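Side-chain contacts in D-glyceraldehyde dehydrogenase (NADP(+)) (PDB 5IZD), which oxidises D-glyceraldehyde to (R)-glycerate with NADP(+) as the electron acceptor in the non-phosphorylated Entner-Doudoroff pathway: residues A181-I184 / V185-V189; Q107-Y110 / Y111-A115; D259-M262 / D263-L266; L269-A272 / K273-A277. All blocks are in the same frame, centred on the assembly; numbering follows the deposited sequence.

Contact 1 (A181-I184 / V185-V189); sequences AEWI and VRKFV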
loop_
_atom_site.group_PDB
_atom_site.type_symbol
_atom_site.label_atom_id
_atom_site.label_comp_id
_atom_site.label_asym_id
_atom_site.label_seq_id
_atom_site.Cartn_x
_atom_site.Cartn_y
_atom_site.Cartn_z
ATOM N N ALA A 181 -21.171 0.182 -28.108
ATOM C CA ALA A 181 -21.032 1.175 -27.053
ATOM C C ALA A 181 -22.426 1.632 -26.600
ATOM O O ALA A 181 -22.712 1.738 -25.423
ATOM C CB ALA A 181 -20.231 2.345 -27.554
ATOM N N GLU A 182 -23.279 1.907 -27.578
ATOM C CA GLU A 182 -24.618 2.385 -27.296
ATOM C C GLU A 182 -25.329 1.373 -26.479
ATOM O O GLU A 182 -26.076 1.724 -25.606
ATOM C CB GLU A 182 -25.444 2.589 -28.562
ATOM C CG GLU A 182 -26.694 3.416 -28.282
ATOM C CD GLU A 182 -27.854 3.088 -29.146
ATOM O OE1 GLU A 182 -28.081 1.872 -29.384
ATOM O OE2 GLU A 182 -28.554 4.057 -29.586
ATOM N N TRP A 183 -25.175 0.111 -26.840
ATOM C CA TRP A 183 -25.886 -0.957 -26.138
ATOM C C TRP A 183 -25.447 -1.063 -24.629
ATOM O O TRP A 183 -26.296 -1.173 -23.712
ATOM C CB TRP A 183 -25.724 -2.260 -26.895
ATOM C CG TRP A 183 -26.474 -3.421 -26.356
ATOM C CD1 TRP A 183 -27.670 -3.869 -26.790
ATOM C CD2 TRP A 183 -26.074 -4.310 -25.258
ATOM N NE1 TRP A 183 -28.050 -4.980 -26.067
ATOM C CE2 TRP A 183 -27.078 -5.295 -25.149
ATOM C CE3 TRP A 183 -24.974 -4.381 -24.418
ATOM C CZ2 TRP A 183 -27.036 -6.312 -24.185
ATOM C CZ3 TRP A 183 -24.897 -5.423 -23.445
ATOM C CH2 TRP A 183 -25.935 -6.362 -23.342
ATOM N N ILE A 184 -24.155 -0.939 -24.392
ATOM C CA ILE A 184 -23.614 -0.949 -23.034
ATOM C C ILE A 184 -24.116 0.229 -22.240
ATOM O O ILE A 184 -24.597 0.042 -21.131
ATOM C CB ILE A 184 -22.066 -0.989 -23.049
ATOM C CG1 ILE A 184 -21.632 -2.365 -23.539
ATOM C CG2 ILE A 184 -21.492 -0.746 -21.660
ATOM C CD1 ILE A 184 -20.220 -2.427 -24.024
ATOM N N VAL A 185 -24.061 1.413 -22.844
ATOM C CA VAL A 185 -24.561 2.641 -22.252
ATOM C C VAL A 185 -26.019 2.501 -21.816
ATOM O O VAL A 185 -26.382 2.931 -20.715
ATOM C CB VAL A 185 -24.393 3.851 -23.217
ATOM C CG1 VAL A 185 -25.170 5.073 -22.736
ATOM C CG2 VAL A 185 -22.898 4.211 -23.350
ATOM N N ARG A 186 -26.833 1.918 -22.690
ATOM C CA ARG A 186 -28.262 1.712 -22.415
ATOM C C ARG A 186 -28.396 0.783 -21.197
ATOM O O ARG A 186 -29.200 1.071 -20.324
ATOM C CB ARG A 186 -29.002 1.187 -23.654
ATOM C CG ARG A 186 -30.538 1.020 -23.524
ATOM C CD ARG A 186 -31.198 0.701 -24.868
ATOM N NE ARG A 186 -31.147 1.833 -25.817
ATOM C CZ ARG A 186 -32.018 2.864 -25.882
ATOM N NH1 ARG A 186 -33.073 2.969 -25.063
ATOM N NH2 ARG A 186 -31.837 3.827 -26.805
ATOM N N LYS A 187 -27.549 -0.251 -21.072
ATOM C CA LYS A 187 -27.598 -1.107 -19.882
ATOM C C LYS A 187 -27.280 -0.342 -18.589
ATOM O O LYS A 187 -27.936 -0.544 -17.583
ATOM C CB LYS A 187 -26.744 -2.376 -20.053
ATOM C CG LYS A 187 -27.301 -3.323 -21.115
ATOM C CD LYS A 187 -28.500 -4.113 -20.602
ATOM C CE LYS A 187 -29.217 -4.819 -21.743
ATOM N NZ LYS A 187 -30.031 -3.838 -22.521
ATOM N N PHE A 188 -26.296 0.544 -18.628
ATOM C CA PHE A 188 -26.006 1.417 -17.494
ATOM C C PHE A 188 -27.182 2.344 -17.152
ATOM O O PHE A 188 -27.550 2.516 -15.943
ATOM C CB PHE A 188 -24.719 2.211 -17.740
ATOM C CG PHE A 188 -23.513 1.479 -17.338
ATOM C CD1 PHE A 188 -22.929 0.580 -18.202
ATOM C CD2 PHE A 188 -22.989 1.626 -16.063
ATOM C CE1 PHE A 188 -21.781 -0.106 -17.847
ATOM C CE2 PHE A 188 -21.850 0.919 -15.703
ATOM C CZ PHE A 188 -21.250 0.041 -16.596
ATOM N N VAL A 189 -27.774 2.923 -18.198
ATOM C CA VAL A 189 -29.028 3.677 -18.048
ATOM C C VAL A 189 -30.150 2.837 -17.387
ATOM O O VAL A 189 -30.701 3.246 -16.336
ATOM C CB VAL A 189 -29.532 4.328 -19.368
ATOM C CG1 VAL A 189 -30.849 5.070 -19.142
ATOM C CG2 VAL A 189 -28.507 5.340 -19.848
HETATM O O HOH W 1 -28.836 -2.255 -24.257
#
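Lys-187 folds back over the indole of Trp-183 one turn earlier on helix 178-190, the helical connection of a beta-alpha-beta unit between strands 168-172 and 198-200 in the NADP-binding part of this aldehyde dehydrogenase. Trp-183 holds CG anti to the backbone N (chi1 -176°), which brings the ring alongside the following turn. The lysine chain starts beside its own backbone N and bends at chi2 and again at chi4, so that it lies across one face of the indole. Its CG stands 4.0 Å from the centroid of the Trp-183 six-membered ring, a CH-pi contact over the face, and its CE comes within 3.6 Å of Trp-183 CZ2, nearer the rim. The ammonium ends above the other ring: Lys-187 NZ is 4.5 Å from the centroid of the Trp-183 five-membered ring, an off-centre cation-pi contact. A salt bridge to Glu-190 also holds this charge, while the indole NE1 is hydrogen-bonded to Glu-81. On the side of the helix facing helix 153-164, Ile-184 and Phe-188 run side by side, with Ile-184 CG2 3.9 Å from Phe-188 CE1. The carbonyl O of Ile-184 lies in the plane of the phenyl ring, at its edge. A water on the lysine-covered face of the indole donates to Trp-183 O and accepts from Lys-187 NZ at 2.6 Å.

Contact 2 (Q107-Y110 / Y111-A115); sequences QIQY and YAEWA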
loop_
_atom_site.group_PDB
_atom_site.type_symbol
_atom_site.label_atom_id
_atom_site.label_comp_id
_atom_site.label_asym_id
_atom_site.label_seq_id
_atom_site.Cartn_x
_atom_site.Cartn_y
_atom_site.Cartn_z
ATOM N N GLN A 107 -14.794 -7.437 -16.133
ATOM C CA GLN A 107 -14.166 -6.188 -15.844
ATOM C C GLN A 107 -15.059 -5.307 -15.008
ATOM O O GLN A 107 -14.615 -4.640 -14.077
ATOM C CB GLN A 107 -13.796 -5.445 -17.122
ATOM C CG GLN A 107 -12.529 -5.920 -17.788
ATOM C CD GLN A 107 -12.267 -5.071 -19.022
ATOM O OE1 GLN A 107 -11.430 -4.167 -18.992
ATOM N NE2 GLN A 107 -13.061 -5.284 -20.075
ATOM N N ILE A 108 -16.329 -5.252 -15.402
ATOM C CA ILE A 108 -17.276 -4.472 -14.649
ATOM C C ILE A 108 -17.365 -5.001 -13.186
ATOM O O ILE A 108 -17.386 -4.207 -12.240
ATOM C CB ILE A 108 -18.645 -4.452 -15.310
ATOM C CG1 ILE A 108 -18.600 -3.603 -16.591
ATOM C CG2 ILE A 108 -19.651 -3.846 -14.348
ATOM C CD1 ILE A 108 -19.833 -3.791 -17.474
ATOM N N GLN A 109 -17.409 -6.324 -12.999
ATOM C CA GLN A 109 -17.358 -6.906 -11.655
ATOM C C GLN A 109 -16.109 -6.453 -10.877
ATOM O O GLN A 109 -16.222 -5.899 -9.804
ATOM C CB GLN A 109 -17.377 -8.412 -11.718
ATOM C CG GLN A 109 -17.313 -9.082 -10.360
ATOM C CD GLN A 109 -18.550 -8.879 -9.510
ATOM O OE1 GLN A 109 -19.618 -8.626 -10.012
ATOM N NE2 GLN A 109 -18.393 -8.998 -8.202
ATOM N N TYR A 110 -14.963 -6.636 -11.497
ATOM C CA TYR A 110 -13.679 -6.370 -10.876
ATOM C C TYR A 110 -13.572 -4.906 -10.435
ATOM O O TYR A 110 -13.193 -4.652 -9.288
ATOM C CB TYR A 110 -12.545 -6.705 -11.808
ATOM C CG TYR A 110 -11.194 -6.245 -11.277
ATOM C CD1 TYR A 110 -10.434 -7.051 -10.389
ATOM C CD2 TYR A 110 -10.658 -5.001 -11.669
ATOM C CE1 TYR A 110 -9.190 -6.618 -9.923
ATOM C CE2 TYR A 110 -9.450 -4.552 -11.154
ATOM C CZ TYR A 110 -8.723 -5.372 -10.290
ATOM O OH TYR A 110 -7.537 -4.886 -9.824
ATOM N N TYR A 111 -13.934 -3.955 -11.310
ATOM C CA TYR A 111 -13.815 -2.553 -10.954
ATOM C C TYR A 111 -14.797 -2.138 -9.865
ATOM O O TYR A 111 -14.427 -1.364 -8.940
ATOM C CB TYR A 111 -13.905 -1.622 -12.158
ATOM C CG TYR A 111 -12.686 -1.680 -13.042
ATOM C CD1 TYR A 111 -11.456 -1.282 -12.580
ATOM C CD2 TYR A 111 -12.764 -2.140 -14.344
ATOM C CE1 TYR A 111 -10.336 -1.357 -13.353
ATOM C CE2 TYR A 111 -11.657 -2.190 -15.156
ATOM C CZ TYR A 111 -10.432 -1.784 -14.659
ATOM O OH TYR A 111 -9.270 -1.842 -15.425
ATOM N N ALA A 112 -16.029 -2.639 -9.950
ATOM C CA ALA A 112 -17.009 -2.387 -8.915
ATOM C C ALA A 112 -16.587 -2.935 -7.555
ATOM O O ALA A 112 -16.880 -2.307 -6.538
ATOM C CB ALA A 112 -18.385 -2.889 -9.312
ATOM N N GLU A 113 -15.843 -4.043 -7.524
ATOM C CA GLU A 113 -15.319 -4.588 -6.224
ATOM C C GLU A 113 -14.333 -3.704 -5.458
ATOM O O GLU A 113 -14.049 -3.960 -4.273
ATOM C CB GLU A 113 -14.709 -5.982 -6.406
ATOM C CG GLU A 113 -15.720 -7.099 -6.816
ATOM C CD GLU A 113 -15.043 -8.378 -7.290
ATOM O OE1 GLU A 113 -13.878 -8.268 -7.713
ATOM O OE2 GLU A 113 -15.611 -9.501 -7.236
ATOM N N TRP A 114 -13.881 -2.641 -6.082
ATOM C CA TRP A 114 -13.003 -1.684 -5.452
ATOM C C TRP A 114 -13.737 -0.704 -4.535
ATOM O O TRP A 114 -13.127 0.134 -3.941
ATOM C CB TRP A 114 -12.158 -0.952 -6.460
ATOM C CG TRP A 114 -10.984 -1.695 -6.865
ATOM C CD1 TRP A 114 -10.768 -2.240 -8.045
ATOM C CD2 TRP A 114 -9.812 -1.943 -6.087
ATOM N NE1 TRP A 114 -9.564 -2.832 -8.086
ATOM C CE2 TRP A 114 -8.949 -2.671 -6.881
ATOM C CE3 TRP A 114 -9.425 -1.629 -4.791
ATOM C CZ2 TRP A 114 -7.711 -3.085 -6.437
ATOM C CZ3 TRP A 114 -8.209 -2.056 -4.354
ATOM C CH2 TRP A 114 -7.369 -2.772 -5.162
ATOM N N ALA A 115 -15.047 -0.832 -4.431
ATOM C CA ALA A 115 -15.829 0.023 -3.565
ATOM C C ALA A 115 -15.288 0.047 -2.099
ATOM O O ALA A 115 -14.967 -0.975 -1.521
ATOM C CB ALA A 115 -17.300 -0.376 -3.600
HETATM O O HOH W 2 -9.615 -3.909 -17.182
#
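Gln-109 and Glu-113 are joined by a side-chain hydrogen bond near the C-terminal end of helix 94-112, at the interface with the second subunit of the homotetramer. Gln-109 NE2 donates to Glu-113 OE2 at 3.0 Å, nearly straight at 173°. The acceptor lies in the plane of the amide, but the donor approaches from above the carboxylate plane, the two groups being almost perpendicular. A bend at chi2 (68°) turns the glutamine amide along the helix toward its partner. The other polar ends are also engaged: Gln-109 OE1 accepts from Lys-72, while Glu-113 OE1 forms a salt bridge with Lys-117 of the second subunit and OE2 also bonds Tyr-69 OH of that subunit. Gln-107 NE2 donates to the carbonyls of Gly-103 and Gly-153. A water donates to Gln-107 OE1 and lies 2.7 Å from Tyr-111 OH. Beside these bonds, Tyr-110, Tyr-111 and Trp-114 form an aromatic cluster. Tyr-110 sets its edge against the face of Tyr-111 in a T-shaped pair, with centroids 5.3 Å apart, and Trp-114 turns an edge toward the face of Tyr-110 in an offset version of the same geometry. Trp-114 NE1 gives Tyr-110 OH a weak hydrogen bond of 3.4 Å. Tyr-111 packs on helices 153-164 and 460-465, Trp-114 on the latter, and Ile-108 between helices 39-77 and 153-164.

Contact 3 (D259-M262 / D263-L266); sequences DADM and DNAL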
loop_
_atom_site.group_PDB
_atom_site.type_symbol
_atom_site.label_atom_id
_atom_site.label_comp_id
_atom_site.label_asym_id
_atom_site.label_seq_id
_atom_site.Cartn_x
_atom_site.Cartn_y
_atom_site.Cartn_z
ATOM N N ASP A 259 15.376 -23.762 -26.280
ATOM C CA ASP A 259 14.785 -24.798 -25.409
ATOM C C ASP A 259 13.238 -24.715 -25.279
ATOM O O ASP A 259 12.657 -25.361 -24.424
ATOM C CB ASP A 259 15.466 -24.779 -24.019
ATOM C CG ASP A 259 15.199 -23.484 -23.246
ATOM O OD1 ASP A 259 14.589 -22.556 -23.788
ATOM O OD2 ASP A 259 15.617 -23.362 -22.081
ATOM N N ALA A 260 12.581 -23.893 -26.074
ATOM C CA ALA A 260 11.137 -23.688 -25.922
ATOM C C ALA A 260 10.334 -24.962 -26.163
ATOM O O ALA A 260 10.752 -25.815 -26.948
ATOM C CB ALA A 260 10.652 -22.620 -26.907
ATOM N N ASP A 261 9.163 -25.071 -25.545
ATOM C CA ASP A 261 8.225 -26.098 -25.935
ATOM C C ASP A 261 7.509 -25.677 -27.268
ATOM O O ASP A 261 6.758 -24.714 -27.294
ATOM C CB ASP A 261 7.174 -26.380 -24.859
ATOM C CG ASP A 261 6.162 -27.458 -25.349
ATOM O OD1 ASP A 261 5.210 -27.176 -26.152
ATOM O OD2 ASP A 261 6.387 -28.625 -25.002
ATOM N N MET A 262 7.764 -26.435 -28.323
ATOM C CA MET A 262 7.359 -26.072 -29.689
ATOM C C MET A 262 5.838 -25.921 -29.852
ATOM O O MET A 262 5.369 -24.937 -30.411
ATOM C CB MET A 262 7.854 -27.117 -30.694
ATOM C CG MET A 262 9.371 -27.173 -30.876
ATOM S SD MET A 262 10.031 -25.709 -31.696
ATOM C CE MET A 262 9.220 -25.935 -33.304
ATOM N N ASP A 263 5.098 -26.908 -29.363
ATOM C CA ASP A 263 3.650 -26.912 -29.430
ATOM C C ASP A 263 3.089 -25.705 -28.727
ATOM O O ASP A 263 2.244 -25.040 -29.254
ATOM C CB ASP A 263 3.035 -28.191 -28.817
ATOM C CG ASP A 263 3.117 -29.408 -29.755
ATOM O OD1 ASP A 263 3.421 -29.256 -30.951
ATOM O OD2 ASP A 263 2.878 -30.540 -29.278
ATOM N N ASN A 264 3.580 -25.404 -27.531
ATOM C CA ASN A 264 3.015 -24.275 -26.804
ATOM C C ASN A 264 3.303 -22.934 -27.467
ATOM O O ASN A 264 2.435 -22.072 -27.511
ATOM C CB ASN A 264 3.407 -24.315 -25.318
ATOM C CG ASN A 264 2.625 -25.387 -24.575
ATOM O OD1 ASN A 264 1.531 -25.806 -25.024
ATOM N ND2 ASN A 264 3.179 -25.858 -23.443
ATOM N N ALA A 265 4.519 -22.807 -28.006
ATOM C CA ALA A 265 4.945 -21.586 -28.660
ATOM C C ALA A 265 4.087 -21.338 -29.903
ATOM O O ALA A 265 3.611 -20.228 -30.098
ATOM C CB ALA A 265 6.395 -21.662 -29.027
ATOM N N LEU A 266 3.924 -22.385 -30.716
ATOM C CA LEU A 266 3.072 -22.338 -31.916
ATOM C C LEU A 266 1.604 -22.037 -31.616
ATOM O O LEU A 266 1.003 -21.249 -32.304
ATOM C CB LEU A 266 3.194 -23.612 -32.754
ATOM C CG LEU A 266 4.530 -23.719 -33.461
ATOM C CD1 LEU A 266 4.848 -25.158 -33.900
ATOM C CD2 LEU A 266 4.560 -22.748 -34.626
#
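The carboxylate of Asp-261 caps the start of helix 262-274, a local contact where the loop after strand 252-256 turns into the helix. Asp-261 OD1 accepts from Asn-264 N at 2.8 Å, with an N-H...O angle of 161°. A chi1 of 178°, which sets CG opposite the backbone N, carries the carboxylate forward over the first turn, where the amide hydrogens of a helix start lack carbonyl partners. Its negative charge there is likely to be favoured by the helix dipole. This is an N-cap at the helix following a strand of the seven-stranded mixed sheet. The main chain continues the turn: Ala-265 N bonds Asp-261 O at 3.0 Å, and Leu-266 N bonds Met-262 O at 2.9 Å. Asn-264 crosses over the capping group, the planes of its amide and of the carboxylate 36° apart, with ND2 3.6 Å from Asp-261 OD1. The amide reaches another chain, as OD1 accepts from Leu-482 N of the third subunit and ND2 gives a weak bond to Lys-480 O of that subunit. Replacement of Asn-264 by an alanine is likely to leave Leu-482 N of the third subunit without this acceptor. On a different side of the turn, Met-262 bends at chi2 and chi3, and its CE lies a loose 4.5 Å from Leu-266 CD1. Both side chains pack on Arg-300, whose guanidinium forms a salt bridge with Asp-263.

Contact 4 (L269-A272 / K273-A277); sequences LLWA and KYWNA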
loop_
_atom_site.group_PDB
_atom_site.type_symbol
_atom_site.label_atom_id
_atom_site.label_comp_id
_atom_site.label_asym_id
_atom_site.label_seq_id
_atom_site.Cartn_x
_atom_site.Cartn_y
_atom_site.Cartn_z
ATOM N N LEU A 269 1.511 -18.427 -30.643
ATOM C CA LEU A 269 1.744 -17.561 -31.796
ATOM C C LEU A 269 0.511 -17.487 -32.700
ATOM O O LEU A 269 0.189 -16.421 -33.216
ATOM C CB LEU A 269 2.933 -18.031 -32.633
ATOM C CG LEU A 269 3.285 -17.142 -33.822
ATOM C CD1 LEU A 269 3.638 -15.731 -33.361
ATOM C CD2 LEU A 269 4.457 -17.783 -34.562
ATOM N N LEU A 270 -0.179 -18.607 -32.878
ATOM C CA LEU A 270 -1.444 -18.570 -33.639
ATOM C C LEU A 270 -2.409 -17.582 -33.004
ATOM O O LEU A 270 -3.047 -16.775 -33.710
ATOM C CB LEU A 270 -2.079 -19.951 -33.721
ATOM C CG LEU A 270 -1.478 -20.946 -34.720
ATOM C CD1 LEU A 270 -2.105 -22.332 -34.483
ATOM C CD2 LEU A 270 -1.739 -20.495 -36.154
ATOM N N TRP A 271 -2.539 -17.677 -31.686
ATOM C CA TRP A 271 -3.337 -16.721 -30.922
ATOM C C TRP A 271 -2.824 -15.266 -31.091
ATOM O O TRP A 271 -3.576 -14.366 -31.536
ATOM C CB TRP A 271 -3.409 -17.077 -29.431
ATOM C CG TRP A 271 -4.204 -16.052 -28.721
ATOM C CD1 TRP A 271 -5.572 -16.022 -28.577
ATOM C CD2 TRP A 271 -3.709 -14.867 -28.092
ATOM N NE1 TRP A 271 -5.947 -14.883 -27.921
ATOM C CE2 TRP A 271 -4.825 -14.144 -27.638
ATOM C CE3 TRP A 271 -2.432 -14.316 -27.916
ATOM C CZ2 TRP A 271 -4.697 -12.931 -26.991
ATOM C CZ3 TRP A 271 -2.318 -13.070 -27.284
ATOM C CH2 TRP A 271 -3.438 -12.415 -26.832
ATOM N N ALA A 272 -1.531 -15.063 -30.857
ATOM C CA ALA A 272 -0.995 -13.719 -30.807
ATOM C C ALA A 272 -1.008 -12.995 -32.143
ATOM O O ALA A 272 -1.175 -11.780 -32.179
ATOM C CB ALA A 272 0.422 -13.715 -30.162
ATOM N N LYS A 273 -0.876 -13.736 -33.250
ATOM C CA LYS A 273 -0.957 -13.135 -34.550
ATOM C C LYS A 273 -2.391 -12.992 -35.071
ATOM O O LYS A 273 -2.731 -11.988 -35.680
ATOM C CB LYS A 273 -0.203 -13.946 -35.582
ATOM C CG LYS A 273 -0.062 -13.259 -36.938
ATOM C CD LYS A 273 0.737 -11.970 -36.889
ATOM C CE LYS A 273 -0.112 -10.732 -36.818
ATOM N NZ LYS A 273 0.706 -9.509 -36.701
ATOM N N TYR A 274 -3.202 -14.025 -34.915
ATOM C CA TYR A 274 -4.459 -14.094 -35.663
ATOM C C TYR A 274 -5.678 -13.765 -34.890
ATOM O O TYR A 274 -6.715 -13.543 -35.502
ATOM C CB TYR A 274 -4.627 -15.451 -36.399
ATOM C CG TYR A 274 -3.466 -15.744 -37.264
ATOM C CD1 TYR A 274 -3.057 -14.822 -38.234
ATOM C CD2 TYR A 274 -2.734 -16.919 -37.118
ATOM C CE1 TYR A 274 -1.966 -15.079 -39.052
ATOM C CE2 TYR A 274 -1.666 -17.192 -37.929
ATOM C CZ TYR A 274 -1.253 -16.282 -38.881
ATOM O OH TYR A 274 -0.139 -16.539 -39.700
ATOM N N TRP A 275 -5.594 -13.696 -33.577
ATOM C CA TRP A 275 -6.731 -13.269 -32.773
ATOM C C TRP A 275 -7.101 -11.881 -33.214
ATOM O O TRP A 275 -6.227 -11.049 -33.421
ATOM C CB TRP A 275 -6.372 -13.293 -31.330
ATOM C CG TRP A 275 -7.432 -13.058 -30.288
ATOM C CD1 TRP A 275 -8.555 -13.830 -30.026
ATOM C CD2 TRP A 275 -7.428 -12.027 -29.300
ATOM N NE1 TRP A 275 -9.217 -13.342 -28.919
ATOM C CE2 TRP A 275 -8.535 -12.253 -28.443
ATOM C CE3 TRP A 275 -6.574 -10.955 -29.024
ATOM C CZ2 TRP A 275 -8.805 -11.441 -27.345
ATOM C CZ3 TRP A 275 -6.848 -10.130 -27.894
ATOM C CH2 TRP A 275 -7.952 -10.384 -27.090
ATOM N N ASN A 276 -8.390 -11.723 -33.531
ATOM C CA ASN A 276 -8.930 -10.467 -34.054
ATOM C C ASN A 276 -8.204 -10.020 -35.320
ATOM O O ASN A 276 -8.042 -8.828 -35.570
ATOM C CB ASN A 276 -8.870 -9.355 -32.982
ATOM C CG ASN A 276 -9.946 -8.293 -33.200
ATOM O OD1 ASN A 276 -10.968 -8.564 -33.829
ATOM N ND2 ASN A 276 -9.697 -7.071 -32.733
ATOM N N ALA A 277 -7.784 -10.995 -36.135
ATOM C CA ALA A 277 -7.035 -10.721 -37.359
ATOM C C ALA A 277 -5.756 -9.827 -37.165
ATOM O O ALA A 277 -5.381 -9.077 -38.082
ATOM C CB ALA A 277 -7.951 -10.104 -38.400
HETATM O O HOH W 3 -3.802 -10.575 -32.328
#
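Two tryptophans one turn apart, Trp-271 and Trp-275, overlap at the C-terminal end of helix 262-274. Both have CG anti to the backbone N (chi1 179° and -172°), an arrangement that lays the two indoles side by side, pointing the same way. Their planes meet obliquely at 33°, with the five-membered rings 4.3 Å apart between centroids. Trp-271 NE1 sits over the face of Trp-275, 3.3 Å from its CG, and Trp-271 CZ2 meets Trp-275 CE3 at 3.4 Å. In return, Trp-275 CB lies over the face of the Trp-271 five-membered ring as a CH-pi contact. The second apolar pair is Leu-270 and Tyr-274: Leu-270 CD2 comes to the phenol's edge, in its plane, 3.8 Å from Tyr-274 CE2. Among the hydrogen bonds, Trp-275 N still donates to Trp-271 O at 2.9 Å although Trp-275 is the first residue to leave helical geometry. One water donates to both Ala-272 O and Trp-275 O. Trp-275 NE1 is held by Glu-99, and its ring also meets Phe-150. With an alanine in its place, the ring overlap on Trp-271 would probably be lost and Glu-99 left without its indole donor. The contact joins an oblique indole-indole overlap to hydrogen bonds, one set through water, that tie the last turn to the departing chain; the side chain of Trp-275 lies about 7 Å from that of Asn-149, by similarity the transition-state stabiliser.

How the contacts relate
From the N terminus, contact 2 comes first, at the end of helix 94-112, followed by contact 1 on helix 178-190, contact 3 at the start of helix 262-274 and contact 4 at that helix's end. Each spans a single short stretch, and all four run in series, none nesting or crossing. Contacts 1 and 2 touch through Phe-188 CZ and Ile-108 CD1, 4.2 Å apart, bringing the helix of the beta-alpha-beta unit against helix 94-112. Contacts 3 and 4 share one helix, their centres about 16 Å apart, and both meet the third subunit, whereas contact 2 faces the second. Contacts 1 and 3 are farthest apart, about 42 Å between centres.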